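Local coordinates for ribokinase (Staphylococcus aureus, PDB 3RY7), which phosphorylates D-ribose at O-5 with ATP and magnesium to give ribose 5-phosphate, and is activated by monovalent cations, at the interface of chains A and B. Residues are numbered along the deposited sequence; one frame, centred on the assembly and turned at random. Chains: chain A/B, Ribokinase.

Contact 1: the interface of chains A and B. Residues chain A 288-290; chain B 16, 38.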
loop_
_atom_site.group_PDB
_atom_site.type_symbol
_atom_site.label_atom_id
_atom_site.label_comp_id
_atom_site.label_asym_id
_atom_site.label_seq_id
_atom_site.Cartn_x
_atom_site.Cartn_y
_atom_site.Cartn_z
ATOM N N LYS A 288 -3.225 4.471 -5.114
ATOM C CA LYS A 288 -3.353 3.021 -5.194
ATOM C C LYS A 288 -2.168 2.414 -5.936
ATOM O O LYS A 288 -1.837 2.932 -6.968
ATOM C CB LYS A 288 -4.684 2.700 -5.887
ATOM C CG LYS A 288 -5.006 1.219 -6.141
ATOM C CD LYS A 288 -6.286 1.033 -6.989
ATOM C CE LYS A 288 -7.000 -0.334 -6.772
ATOM N NZ LYS A 288 -6.119 -1.535 -6.788
ATOM N N HIS A 289 -1.621 1.310 -5.492
ATOM C CA HIS A 289 -0.481 0.692 -6.175
ATOM C C HIS A 289 -0.815 -0.567 -7.004
ATOM O O HIS A 289 -0.075 -0.932 -7.931
ATOM C CB HIS A 289 0.644 0.417 -5.179
ATOM C CG HIS A 289 1.198 1.656 -4.558
ATOM N ND1 HIS A 289 1.858 2.626 -5.293
ATOM C CD2 HIS A 289 1.181 2.106 -3.281
ATOM C CE1 HIS A 289 2.224 3.609 -4.495
ATOM N NE2 HIS A 289 1.824 3.319 -3.264
ATOM N N GLY A 290 -1.928 -1.220 -6.683
ATOM C CA GLY A 290 -2.337 -2.387 -7.435
ATOM C C GLY A 290 -1.861 -3.690 -6.822
ATOM O O GLY A 290 -0.842 -3.743 -6.124
ATOM N N PHE B 16 -9.315 -0.254 -13.314
ATOM C CA PHE B 16 -10.056 0.036 -12.089
ATOM C C PHE B 16 -10.741 1.403 -12.108
ATOM O O PHE B 16 -10.088 2.435 -12.299
ATOM C CB PHE B 16 -9.118 -0.036 -10.890
ATOM C CG PHE B 16 -8.742 -1.432 -10.502
ATOM C CD1 PHE B 16 -9.487 -2.120 -9.551
ATOM C CD2 PHE B 16 -7.641 -2.059 -11.080
ATOM C CE1 PHE B 16 -9.142 -3.410 -9.177
ATOM C CE2 PHE B 16 -7.286 -3.347 -10.711
ATOM C CZ PHE B 16 -8.043 -4.024 -9.752
ATOM N N PHE B 38 -3.756 -1.319 -14.065
ATOM C CA PHE B 38 -2.788 -2.067 -13.282
ATOM C C PHE B 38 -2.583 -3.446 -13.921
ATOM O O PHE B 38 -3.417 -3.908 -14.688
ATOM C CB PHE B 38 -3.295 -2.256 -11.851
ATOM C CG PHE B 38 -3.332 -0.989 -11.025
ATOM C CD1 PHE B 38 -4.546 -0.449 -10.608
ATOM C CD2 PHE B 38 -2.160 -0.364 -10.638
ATOM C CE1 PHE B 38 -4.588 0.704 -9.826
ATOM C CE2 PHE B 38 -2.194 0.786 -9.857
ATOM C CZ PHE B 38 -3.411 1.318 -9.452
#

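Contact 2: the interface of chains A and B. Residues chain A 53, 277, 280-281, 284; chain B 300-301, 304.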
loop_
_atom_site.group_PDB
_atom_site.type_symbol
_atom_site.label_atom_id
_atom_site.label_comp_id
_atom_site.label_asym_id
_atom_site.label_seq_id
_atom_site.Cartn_x
_atom_site.Cartn_y
_atom_site.Cartn_z
ATOM N N MET A 53 12.315 14.095 0.621
ATOM C CA MET A 53 12.432 15.092 -0.438
ATOM C C MET A 53 13.873 15.565 -0.569
ATOM O O MET A 53 14.158 16.485 -1.321
ATOM C CB MET A 53 11.523 16.282 -0.154
ATOM C CG MET A 53 10.060 15.985 -0.359
ATOM S SD MET A 53 9.907 14.840 -1.734
ATOM C CE MET A 53 8.152 14.849 -1.994
ATOM N N PHE A 277 4.431 21.552 -5.762
ATOM C CA PHE A 277 5.249 20.413 -5.371
ATOM C C PHE A 277 4.754 19.742 -4.086
ATOM O O PHE A 277 4.753 18.515 -3.985
ATOM C CB PHE A 277 6.685 20.864 -5.186
ATOM C CG PHE A 277 7.635 19.755 -4.837
ATOM C CD1 PHE A 277 8.296 19.048 -5.838
ATOM C CD2 PHE A 277 7.898 19.435 -3.510
ATOM C CE1 PHE A 277 9.192 18.028 -5.526
ATOM C CE2 PHE A 277 8.792 18.419 -3.188
ATOM C CZ PHE A 277 9.442 17.717 -4.201
ATOM N N LYS A 280 1.705 17.826 -4.922
ATOM C CA LYS A 280 2.093 16.595 -5.608
ATOM C C LYS A 280 2.451 15.527 -4.585
ATOM O O LYS A 280 1.797 14.478 -4.510
ATOM C CB LYS A 280 3.276 16.814 -6.557
ATOM C CG LYS A 280 2.893 17.369 -7.928
ATOM C CD LYS A 280 4.131 17.704 -8.749
ATOM C CE LYS A 280 3.791 18.576 -9.959
ATOM N NZ LYS A 280 5.011 19.003 -10.719
ATOM N N ALA A 281 3.487 15.807 -3.795
ATOM C CA ALA A 281 3.959 14.875 -2.779
ATOM C C ALA A 281 2.780 14.318 -2.008
ATOM O O ALA A 281 2.646 13.109 -1.849
ATOM C CB ALA A 281 4.928 15.562 -1.843
ATOM N N LEU A 284 0.473 11.515 -3.890
ATOM C CA LEU A 284 1.136 10.214 -3.894
ATOM C C LEU A 284 0.810 9.360 -2.670
ATOM O O LEU A 284 1.078 8.152 -2.626
ATOM C CB LEU A 284 2.641 10.430 -3.948
ATOM C CG LEU A 284 3.127 10.855 -5.330
ATOM C CD1 LEU A 284 4.644 10.910 -5.374
ATOM C CD2 LEU A 284 2.582 9.882 -6.382
ATOM N N GLU B 300 9.806 9.683 -6.947
ATOM C CA GLU B 300 8.416 9.468 -7.230
ATOM C C GLU B 300 7.585 10.723 -7.435
ATOM O O GLU B 300 6.640 10.705 -8.156
ATOM C CB GLU B 300 7.858 8.527 -6.192
ATOM C CG GLU B 300 8.890 7.430 -5.909
ATOM O OE1 GLU B 300 8.228 7.008 -3.618
ATOM O OE2 GLU B 300 8.681 5.300 -4.891
ATOM N N VAL B 301 7.948 11.819 -6.810
ATOM C CA VAL B 301 7.178 13.064 -6.948
ATOM C C VAL B 301 7.562 13.795 -8.240
ATOM O O VAL B 301 6.741 14.509 -8.825
ATOM C CB VAL B 301 7.372 14.012 -5.724
ATOM C CG1 VAL B 301 8.649 14.843 -5.887
ATOM C CG2 VAL B 301 6.170 14.917 -5.525
ATOM N N VAL B 304 5.299 12.878 -11.034
ATOM C CA VAL B 304 3.881 13.189 -11.048
ATOM C C VAL B 304 3.536 14.065 -12.252
ATOM O O VAL B 304 2.482 14.678 -12.294
ATOM C CB VAL B 304 3.441 13.883 -9.779
ATOM C CG1 VAL B 304 1.959 14.183 -9.817
ATOM C CG2 VAL B 304 3.805 13.082 -8.595
#

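Contact 3: the interface of chains A and B. Residues chain A 39, 45, 250-251, 255; chain B 291-292, 295.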
loop_
_atom_site.group_PDB
_atom_site.type_symbol
_atom_site.label_atom_id
_atom_site.label_comp_id
_atom_site.label_asym_id
_atom_site.label_seq_id
_atom_site.Cartn_x
_atom_site.Cartn_y
_atom_site.Cartn_z
ATOM N N GLY A 39 4.548 3.935 12.932
ATOM C CA GLY A 39 5.141 5.219 13.252
ATOM C C GLY A 39 4.148 6.333 12.996
ATOM O O GLY A 39 3.391 6.293 12.019
ATOM N N ASN A 45 6.280 12.540 10.924
ATOM C CA ASN A 45 5.748 12.538 9.564
ATOM C C ASN A 45 6.415 13.622 8.730
ATOM O O ASN A 45 6.891 13.370 7.624
ATOM C CB ASN A 45 4.233 12.787 9.570
ATOM C CG ASN A 45 3.424 11.601 10.101
ATOM O OD1 ASN A 45 3.954 10.515 10.345
ATOM N ND2 ASN A 45 2.132 11.819 10.286
ATOM N N THR A 250 -3.650 9.489 5.715
ATOM C CA THR A 250 -2.430 8.959 5.136
ATOM C C THR A 250 -1.235 9.893 5.367
ATOM O O THR A 250 -0.255 9.857 4.616
ATOM C CB THR A 250 -2.637 8.794 3.631
ATOM O OG1 THR A 250 -3.224 10.001 3.115
ATOM C CG2 THR A 250 -3.604 7.645 3.361
ATOM N N ALA A 251 -1.315 10.733 6.402
ATOM C CA ALA A 251 -0.276 11.739 6.643
ATOM C C ALA A 251 -0.077 12.658 5.435
ATOM O O ALA A 251 1.054 13.060 5.138
ATOM C CB ALA A 251 1.045 11.068 6.999
ATOM N N THR A 255 2.793 15.511 4.888
ATOM C CA THR A 255 3.588 15.306 3.676
ATOM C C THR A 255 3.601 16.585 2.819
ATOM O O THR A 255 4.610 16.916 2.202
ATOM C CB THR A 255 3.057 14.101 2.844
ATOM O OG1 THR A 255 3.137 12.899 3.629
ATOM C CG2 THR A 255 3.843 13.935 1.540
ATOM N N ALA B 291 0.983 4.842 7.442
ATOM C CA ALA B 291 1.139 6.122 6.761
ATOM C C ALA B 291 2.597 6.528 6.465
ATOM O O ALA B 291 2.915 6.878 5.333
ATOM C CB ALA B 291 0.415 7.212 7.538
ATOM N N GLN B 292 3.481 6.483 7.464
ATOM C CA GLN B 292 4.854 6.951 7.254
ATOM C C GLN B 292 5.520 6.185 6.147
ATOM O O GLN B 292 6.353 6.722 5.416
ATOM C CB GLN B 292 5.709 6.815 8.509
ATOM C CG GLN B 292 5.248 7.666 9.622
ATOM C CD GLN B 292 6.257 7.761 10.729
ATOM O OE1 GLN B 292 7.038 6.831 10.985
ATOM N NE2 GLN B 292 6.261 8.901 11.398
ATOM N N ILE B 295 4.903 7.648 2.782
ATOM C CA ILE B 295 5.398 8.992 2.499
ATOM C C ILE B 295 6.457 8.837 1.409
ATOM O O ILE B 295 7.476 8.164 1.614
ATOM C CB ILE B 295 5.980 9.707 3.749
ATOM C CG1 ILE B 295 4.863 10.024 4.744
ATOM C CG2 ILE B 295 6.711 10.976 3.360
ATOM C CD1 ILE B 295 5.358 10.587 6.071
HETATM O O HOH W 1 2.863 4.684 9.691
HETATM O O HOH W 2 1.654 7.874 3.320
#

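Contact 1: the interface of chains A and B
A:Lys288 throws CG anti to its backbone N (chi1 177°) and turns at chi4 (-47°), which brings the aliphatic chain against the outer end of the B:Phe38 ring and the amine nitrogen NZ to B:Phe16. In this PfkB-family ribokinase the loop stretch A:Lys288 to A:Gly290, whose first and last residues are potassium-binding positions, thus meets aromatic side chains from two strands, 12-18 and 36-40, of the other subunit. The lysine's CD comes to 3.3 Å from CE1 of B:Phe38, with CG about equally far from CE1 and CZ, so the methylenes pass the ring at a slant. Beyond them, NZ stands over the middle of the B:Phe16 face, 4.2 Å from the ring centroid, in a cation-pi contact; the two side chains cross nearly at a right angle. B:Phe38 also offers a face to A:Gly290, whose CA lies 3.8 Å above the plane, displaced toward the CG-CD2 rim. On this same ring, CE2 reaches the carbonyl O of A:His289 at 3.3 Å, while CZ faces the carbonyl O of A:Lys288. Within chain B the aromatic pair is braced edge-on: CD2 of B:Phe16 sits in the plane of the B:Phe38 ring, at its edge.

Contact 2: the interface of chains A and B
The A:Phe277 ring meets B:Val301 at its rim: CE1, 3.3 Å from the valine's CG1, and its neighbour CZ share that methyl, which approaches obliquely from one side of the ring plane and not over the centre. In the plane of the ring, at another part of the edge, lies CG of A:Met53. This is a helix-against-helix contact, with the C-terminal half of helix 271-283 in one ribokinase subunit, and A:Leu284 just after it, receiving the C-terminal helix 298-302 and tail of the other. B:Val301 is the side chain driven in. Its chi1 of 83° puts CG1 between the backbone N and the carbonyl carbon, facing the phenylalanine, and sends CG2 to the helix backbone, 3.3 Å from N of A:Ala281. CB of A:Lys280 also touches CG2, at 3.6 Å. The bent A:Met53 chain brings CE to within 3.9 Å of CB of B:Val301, crossing that side chain roughly at right angles. Farther along the tail, B:Val304 splits its branches: CG1 lies against CG of A:Lys280, and CG2 points to A:Leu284. Both chain A side chains run antiparallel to the valine as they pass it. The leucine also reaches helix 298-302 of chain B, its CD1 methyl resting 3.4 Å from the carbonyl O of B:Glu300.

Contact 3: the interface of chains A and B
A:Ala251 takes a left-handed helical backbone turn (phi 57°, psi 35°) just ahead of helix 252-263, and there its CB meets CB of B:Ala291. The polar grip lies with B:Gln292. Its chain, extended beyond CG, carries the amide past A:Gly39 to A:Asn45, where NE2 donates a hydrogen bond of 3.0 Å to OD1. The bond is fairly straight, 159° at the hydrogen, and OD1 lies close to the glutamine amide plane; seen from the asparagine, the donor is tilted modestly from the carbonyl plane, and the two amides are turned steeply against each other. Because A:Asn45 is a ribose-binding position, this bond could help fix its orientation. Two waters extend the grip to backbone groups. Water 1 links N of B:Gln292 to O of A:Gly39, at 2.9 Å from each. Water 2 joins O of B:Ala291, 2.6 Å away, to O of A:Thr250, a potassium-site residue. B:Ile295 passes A:Thr255 in the opposite direction, its CG1 3.5 Å from OG1, while its CD1 reaches the backbone of A:Asn45. That OG1 donates within chain A to O of A:Ala251, tying the helix start to the turn before it. The segment of chain B with 3-10 helix 292-294 therefore lies between strand 36-40, helix 42-52 and the N-terminal end of helix 252-263, with the centre of the contact about 6 Å from A:Asp254, the catalytic base.

Contact 2 and contact 3 lie about 13 Å apart by their C-alpha centres and use successive stretches of one C-terminal segment of chain B. Contact 1, about 17 Å from contact 2 and 20 Å from contact 3, uses the residues of chain A that lead into the equivalent segment. Strand 36-40 serves in both contact 1 and contact 3, through opposite subunits. With the two-fold twins, each chain extends its C-terminal stretch onto its partner, an arrangement suggestive of an exchanged tail, which may link potassium-site positions to the neighbouring active site; the coordinates alone do not establish this dimer in solution.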